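Local coordinates for proline dehydrogenase (Bradyrhizobium japonicum USDA 110, PDB 3HAZ), which probably oxidises proline to glutamate in two steps, using an FAD-dependent proline dehydrogenase and an NAD-dependent semialdehyde dehydrogenase carried on one chain, at residues Leu797-Val802 with His893-Arg898; Ala766-Ala771 with Arg904-Ile909. All blocks are in the same frame, centred on the assembly; numbering follows the deposited sequence.

Contact 1 (Leu797-Val802 with His893-Arg898)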
loop_
_atom_site.group_PDB
_atom_site.type_symbol
_atom_site.label_atom_id
_atom_site.label_comp_id
_atom_site.label_asym_id
_atom_site.label_seq_id
_atom_site.Cartn_x
_atom_site.Cartn_y
_atom_site.Cartn_z
ATOM N N LEU A 797 -49.365 -0.575 1.157
ATOM C CA LEU A 797 -49.904 -1.907 1.374
ATOM C C LEU A 797 -51.389 -1.955 1.019
ATOM O O LEU A 797 -52.183 -1.156 1.522
ATOM C CB LEU A 797 -49.699 -2.317 2.831
ATOM C CG LEU A 797 -50.330 -3.650 3.246
ATOM C CD1 LEU A 797 -49.790 -4.810 2.399
ATOM C CD2 LEU A 797 -50.072 -3.890 4.715
ATOM N N ARG A 798 -51.760 -2.897 0.153
ATOM C CA ARG A 798 -53.151 -3.061 -0.259
ATOM C C ARG A 798 -53.704 -4.413 0.181
ATOM O O ARG A 798 -54.911 -4.561 0.380
ATOM C CB ARG A 798 -53.294 -2.912 -1.782
ATOM C CG ARG A 798 -52.541 -1.729 -2.371
ATOM C CD ARG A 798 -53.102 -0.411 -1.866
ATOM N NE ARG A 798 -52.553 0.739 -2.586
ATOM C CZ ARG A 798 -52.781 2.005 -2.245
ATOM N NH1 ARG A 798 -52.250 2.993 -2.951
ATOM N NH2 ARG A 798 -53.538 2.284 -1.189
ATOM N N LEU A 799 -52.822 -5.397 0.332
ATOM C CA LEU A 799 -53.264 -6.756 0.620
ATOM C C LEU A 799 -52.401 -7.457 1.670
ATOM O O LEU A 799 -51.261 -7.818 1.401
ATOM C CB LEU A 799 -53.290 -7.580 -0.667
ATOM C CG LEU A 799 -53.832 -9.002 -0.533
ATOM C CD1 LEU A 799 -55.202 -8.978 0.126
ATOM C CD2 LEU A 799 -53.899 -9.672 -1.899
ATOM N N LEU A 800 -52.955 -7.659 2.863
ATOM C CA LEU A 800 -52.237 -8.365 3.922
ATOM C C LEU A 800 -52.602 -9.843 3.954
ATOM O O LEU A 800 -53.775 -10.189 4.084
ATOM C CB LEU A 800 -52.532 -7.740 5.292
ATOM C CG LEU A 800 -51.989 -8.469 6.530
ATOM C CD1 LEU A 800 -50.454 -8.467 6.582
ATOM C CD2 LEU A 800 -52.557 -7.843 7.787
ATOM N N PHE A 801 -51.595 -10.706 3.827
ATOM C CA PHE A 801 -51.762 -12.134 4.082
ATOM C C PHE A 801 -51.252 -12.422 5.496
ATOM O O PHE A 801 -50.128 -12.063 5.837
ATOM C CB PHE A 801 -50.963 -12.972 3.083
ATOM C CG PHE A 801 -51.451 -12.884 1.662
ATOM C CD1 PHE A 801 -52.424 -13.757 1.188
ATOM C CD2 PHE A 801 -50.905 -11.956 0.782
ATOM C CE1 PHE A 801 -52.853 -13.700 -0.125
ATOM C CE2 PHE A 801 -51.338 -11.888 -0.530
ATOM C CZ PHE A 801 -52.310 -12.761 -0.987
ATOM N N VAL A 802 -52.079 -13.061 6.315
ATOM C CA VAL A 802 -51.717 -13.350 7.700
ATOM C C VAL A 802 -52.074 -14.793 8.047
ATOM O O VAL A 802 -53.160 -15.264 7.705
ATOM C CB VAL A 802 -52.444 -12.404 8.670
ATOM C CG1 VAL A 802 -53.950 -12.446 8.415
ATOM C CG2 VAL A 802 -52.125 -12.787 10.111
ATOM N N HIS A 893 -56.985 -4.608 2.482
ATOM C CA HIS A 893 -57.658 -5.880 2.276
ATOM C C HIS A 893 -56.829 -6.966 2.951
ATOM O O HIS A 893 -55.600 -6.939 2.882
ATOM C CB HIS A 893 -57.824 -6.175 0.784
ATOM C CG HIS A 893 -58.448 -5.055 0.015
ATOM N ND1 HIS A 893 -57.728 -3.963 -0.422
ATOM C CD2 HIS A 893 -59.726 -4.847 -0.383
ATOM C CE1 HIS A 893 -58.534 -3.136 -1.066
ATOM N NE2 HIS A 893 -59.751 -3.648 -1.055
ATOM N N VAL A 894 -57.501 -7.909 3.616
ATOM C CA VAL A 894 -56.814 -8.971 4.346
ATOM C C VAL A 894 -57.289 -10.367 3.951
ATOM O O VAL A 894 -58.484 -10.616 3.808
ATOM C CB VAL A 894 -56.989 -8.815 5.872
ATOM C CG1 VAL A 894 -56.219 -9.908 6.609
ATOM C CG2 VAL A 894 -56.539 -7.432 6.324
ATOM N N VAL A 895 -56.338 -11.274 3.780
ATOM C CA VAL A 895 -56.640 -12.679 3.550
ATOM C C VAL A 895 -55.880 -13.516 4.590
ATOM O O VAL A 895 -54.673 -13.349 4.761
ATOM C CB VAL A 895 -56.203 -13.114 2.136
ATOM C CG1 VAL A 895 -56.322 -14.624 1.978
ATOM C CG2 VAL A 895 -57.014 -12.387 1.077
ATOM N N ARG A 896 -56.572 -14.403 5.297
ATOM C CA ARG A 896 -55.870 -15.302 6.213
ATOM C C ARG A 896 -55.559 -16.613 5.495
ATOM O O ARG A 896 -56.279 -17.005 4.583
ATOM C CB ARG A 896 -56.653 -15.516 7.521
ATOM C CG ARG A 896 -57.971 -16.272 7.392
ATOM C CD ARG A 896 -58.680 -16.343 8.737
ATOM N NE ARG A 896 -59.357 -15.090 9.057
ATOM C CZ ARG A 896 -59.589 -14.653 10.289
ATOM N NH1 ARG A 896 -60.222 -13.501 10.472
ATOM N NH2 ARG A 896 -59.188 -15.362 11.340
ATOM N N TYR A 897 -54.472 -17.276 5.878
ATOM C CA TYR A 897 -54.057 -18.486 5.171
ATOM C C TYR A 897 -53.463 -19.542 6.106
ATOM O O TYR A 897 -52.965 -19.228 7.192
ATOM C CB TYR A 897 -53.056 -18.149 4.044
ATOM C CG TYR A 897 -51.677 -17.755 4.539
ATOM C CD1 TYR A 897 -50.623 -18.668 4.526
ATOM C CD2 TYR A 897 -51.433 -16.477 5.030
ATOM C CE1 TYR A 897 -49.362 -18.318 4.987
ATOM C CE2 TYR A 897 -50.178 -16.116 5.492
ATOM C CZ TYR A 897 -49.145 -17.040 5.468
ATOM O OH TYR A 897 -47.897 -16.686 5.931
ATOM N N ARG A 898 -53.519 -20.796 5.662
ATOM C CA ARG A 898 -52.899 -21.910 6.368
ATOM C C ARG A 898 -51.429 -22.006 5.970
ATOM O O ARG A 898 -51.093 -21.851 4.798
ATOM C CB ARG A 898 -53.626 -23.216 6.040
#
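Two neighbouring parallel strands of the mixed sheet in the aldehyde dehydrogenase part meet here, Leu799 paired with His893 and so on to Val802 with Arg896. The tight part is the backbone seam, where each strand's N-H groups use the other's carbonyls. Its straightest bond runs from Val895 N to Leu800 O (2.8 Å, 168°), nearly along the C=O axis.

On the face bearing Phe801, beta-branched Val895 suits an extended backbone and sets its CB 3.9 Å from Phe801 CD1, the two side chains pointing the same way. Leu799, with CG anti to its backbone N, brings CD1 to 4.0 Å from Val895 CG2. On the reverse face the side chains of Val802 and Val894 cross obliquely, CG1 to CG1 at 3.9 Å, and Val802 also packs on Ala807 and Met810 of helix 804-819.

Packing loosens at Arg896, which is partly exposed: CB stays near Val802, but the chain, bent at chi3 (79°), leads away to salt bridges with Glu876 and Asp808. A long, charged residue suits this margin. Tyr897 follows, its ring edge meeting the Phe801-Val802 peptide, with Val802 N in the ring plane, 3.7 Å from Tyr897 CE2.

At the His893 end of the pairing, Arg798 O is gripped twice. NE2 of the His893 ring is hydrogen-bonded to His848 NE2. His893 N approaches Arg798 O from above the carbonyl plane, whereas His893 ND1 donates to it within both the carbonyl and ring planes at 3.0 Å.

Contact 2 (Ala766-Ala771 with Arg904-Ile909)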
loop_
_atom_site.group_PDB
_atom_site.type_symbol
_atom_site.label_atom_id
_atom_site.label_comp_id
_atom_site.label_asym_id
_atom_site.label_seq_id
_atom_site.Cartn_x
_atom_site.Cartn_y
_atom_site.Cartn_z
ATOM N N ALA A 766 -48.660 -6.431 -1.586
ATOM C CA ALA A 766 -49.001 -7.390 -0.544
ATOM C C ALA A 766 -48.004 -7.349 0.597
ATOM O O ALA A 766 -46.874 -6.882 0.441
ATOM C CB ALA A 766 -49.054 -8.805 -1.125
ATOM N N MET A 767 -48.441 -7.840 1.750
ATOM C CA MET A 767 -47.540 -8.170 2.842
ATOM C C MET A 767 -47.840 -9.590 3.301
ATOM O O MET A 767 -48.998 -9.993 3.374
ATOM C CB MET A 767 -47.695 -7.206 4.019
ATOM C CG MET A 767 -46.890 -7.639 5.246
ATOM S SD MET A 767 -47.016 -6.514 6.651
ATOM C CE MET A 767 -46.062 -5.107 6.078
ATOM N N ILE A 768 -46.794 -10.352 3.597
ATOM C CA ILE A 768 -46.971 -11.675 4.173
ATOM C C ILE A 768 -46.458 -11.659 5.608
ATOM O O ILE A 768 -45.298 -11.322 5.860
ATOM C CB ILE A 768 -46.231 -12.749 3.363
ATOM C CG1 ILE A 768 -46.668 -12.706 1.895
ATOM C CG2 ILE A 768 -46.465 -14.131 3.963
ATOM C CD1 ILE A 768 -45.884 -13.654 0.998
ATOM N N ALA A 769 -47.339 -11.978 6.550
ATOM C CA ALA A 769 -46.959 -12.060 7.958
ATOM C C ALA A 769 -47.267 -13.454 8.511
ATOM O O ALA A 769 -48.415 -13.900 8.451
ATOM C CB ALA A 769 -47.686 -10.984 8.772
ATOM N N ASP A 770 -46.250 -14.142 9.033
ATOM C CA ASP A 770 -46.463 -15.461 9.638
ATOM C C ASP A 770 -46.533 -15.365 11.157
ATOM O O ASP A 770 -46.407 -14.275 11.713
ATOM C CB ASP A 770 -45.413 -16.490 9.168
ATOM C CG ASP A 770 -44.012 -16.213 9.698
ATOM O OD1 ASP A 770 -43.852 -15.578 10.763
ATOM O OD2 ASP A 770 -43.052 -16.668 9.044
ATOM N N ALA A 771 -46.733 -16.501 11.821
ATOM C CA ALA A 771 -46.999 -16.502 13.259
ATOM C C ALA A 771 -45.771 -16.260 14.135
ATOM O O ALA A 771 -45.897 -16.160 15.359
ATOM C CB ALA A 771 -47.713 -17.790 13.678
ATOM N N ARG A 904 -49.970 -21.146 -2.457
ATOM C CA ARG A 904 -51.203 -20.516 -2.912
ATOM C C ARG A 904 -51.114 -18.997 -2.783
ATOM O O ARG A 904 -51.557 -18.262 -3.673
ATOM C CB ARG A 904 -52.389 -21.049 -2.098
ATOM C CG ARG A 904 -53.732 -20.953 -2.794
ATOM C CD ARG A 904 -54.662 -22.066 -2.329
ATOM N NE ARG A 904 -55.568 -21.655 -1.258
ATOM C CZ ARG A 904 -56.241 -22.504 -0.485
ATOM N NH1 ARG A 904 -57.056 -22.046 0.459
ATOM N NH2 ARG A 904 -56.094 -23.813 -0.648
ATOM N N VAL A 905 -50.541 -18.534 -1.673
ATOM C CA VAL A 905 -50.383 -17.105 -1.423
ATOM C C VAL A 905 -49.462 -16.474 -2.460
ATOM O O VAL A 905 -49.742 -15.401 -2.985
ATOM C CB VAL A 905 -49.794 -16.838 -0.027
ATOM C CG1 VAL A 905 -49.353 -15.381 0.102
ATOM C CG2 VAL A 905 -50.804 -17.213 1.063
ATOM N N LEU A 906 -48.358 -17.154 -2.741
ATOM C CA LEU A 906 -47.379 -16.679 -3.704
ATOM C C LEU A 906 -47.948 -16.662 -5.126
ATOM O O LEU A 906 -47.696 -15.726 -5.882
ATOM C CB LEU A 906 -46.107 -17.520 -3.613
ATOM C CG LEU A 906 -45.369 -17.384 -2.277
ATOM C CD1 LEU A 906 -44.374 -18.515 -2.066
ATOM C CD2 LEU A 906 -44.683 -16.032 -2.186
ATOM N N ARG A 907 -48.728 -17.682 -5.484
ATOM C CA ARG A 907 -49.430 -17.671 -6.764
ATOM C C ARG A 907 -50.413 -16.504 -6.832
ATOM O O ARG A 907 -50.510 -15.825 -7.847
ATOM C CB ARG A 907 -50.174 -18.985 -7.007
ATOM C CG ARG A 907 -49.276 -20.185 -7.243
ATOM C CD ARG A 907 -50.050 -21.312 -7.910
ATOM N NE ARG A 907 -49.371 -22.602 -7.795
ATOM C CZ ARG A 907 -49.737 -23.566 -6.954
ATOM N NH1 ARG A 907 -50.781 -23.391 -6.153
ATOM N NH2 ARG A 907 -49.061 -24.707 -6.915
ATOM N N ALA A 908 -51.150 -16.278 -5.749
ATOM C CA ALA A 908 -52.078 -15.150 -5.683
ATOM C C ALA A 908 -51.367 -13.815 -5.943
ATOM O O ALA A 908 -51.917 -12.918 -6.575
ATOM C CB ALA A 908 -52.779 -15.119 -4.336
ATOM N N ILE A 909 -50.146 -13.682 -5.442
ATOM C CA ILE A 909 -49.396 -12.451 -5.638
ATOM C C ILE A 909 -48.901 -12.349 -7.083
ATOM O O ILE A 909 -48.969 -11.285 -7.701
ATOM C CB ILE A 909 -48.216 -12.348 -4.656
ATOM C CG1 ILE A 909 -48.728 -12.293 -3.217
ATOM C CG2 ILE A 909 -47.369 -11.113 -4.955
ATOM C CD1 ILE A 909 -47.635 -12.494 -2.168
#
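This is helix-on-sheet packing of an alpha/beta fold: helix 902-911 connects the parallel strands 891-897 and 917-921 in a beta-alpha-beta crossover, and on its way passes over strand 765-769. The helix runs nearly antiparallel to the strand, at 170°, and their axes come within 10.4 Å, leaving room for apolar side chains reaching in from both sides.

No hydrogen bond crosses the contact. The helix bonds within itself, Ile909 N to Val905 O at 3.0 Å, while the strand's Ala766 and Ile768 pair with Gly919. Past the strand end Asp770 OD2 bonds to Ser922 and OD1 to Thr772.

The contact between the two is wholly apolar. Val905, the next residue Leu906, and Ile909 one turn on from Val905 form the helix surface turned to the sheet. Ile768, with CG1 anti to its carbonyl carbon and an extended chi2 (175°), sends CD1 out among all three. It meets Val905 CG1 tip to tip at 4.0 Å and reaches Leu906 CD2 at 4.2 Å. A beta-branched side chain with one long arm suits this place: it favours the extended backbone and its CD1 spans the gap. An alanine here would lose CG1, CG2 and CD1, and would probably leave these three residues poorly packed and the helix less firmly seated. Phe801 of the adjoining strand and Tyr897 of the strand beyond it also touch Val905.

A small residue suits position Ala766, where the backbones come nearest (CA to CA of Ile909, 7.2 Å): Ala766 CB lies 4.1 Å from Ile909 CG1, and Ile909 CD1 continues to Ile768 CD1 at 3.8 Å.

Overall arrangement
Both contacts are largely buried in the same sheet of the aldehyde dehydrogenase part, their centres about 7 Å apart. Contact 1 lies within the sheet and contact 2 between the sheet and one covering helix, so backbone hydrogen bonds dominate the first and apolar side chains make up the second. The seam between them is formed where strand 797-803 of contact 1 bonds along its other edge to strand 765-769 of contact 2, probably through Phe801 N to Met767 O at 2.7 Å. Helix 902-911 follows strand 891-897 in the chain. Arg896 of contact 1 is partly exposed, while Arg904 and Arg907 lie on the exposed side of the helix, apart from contact 2.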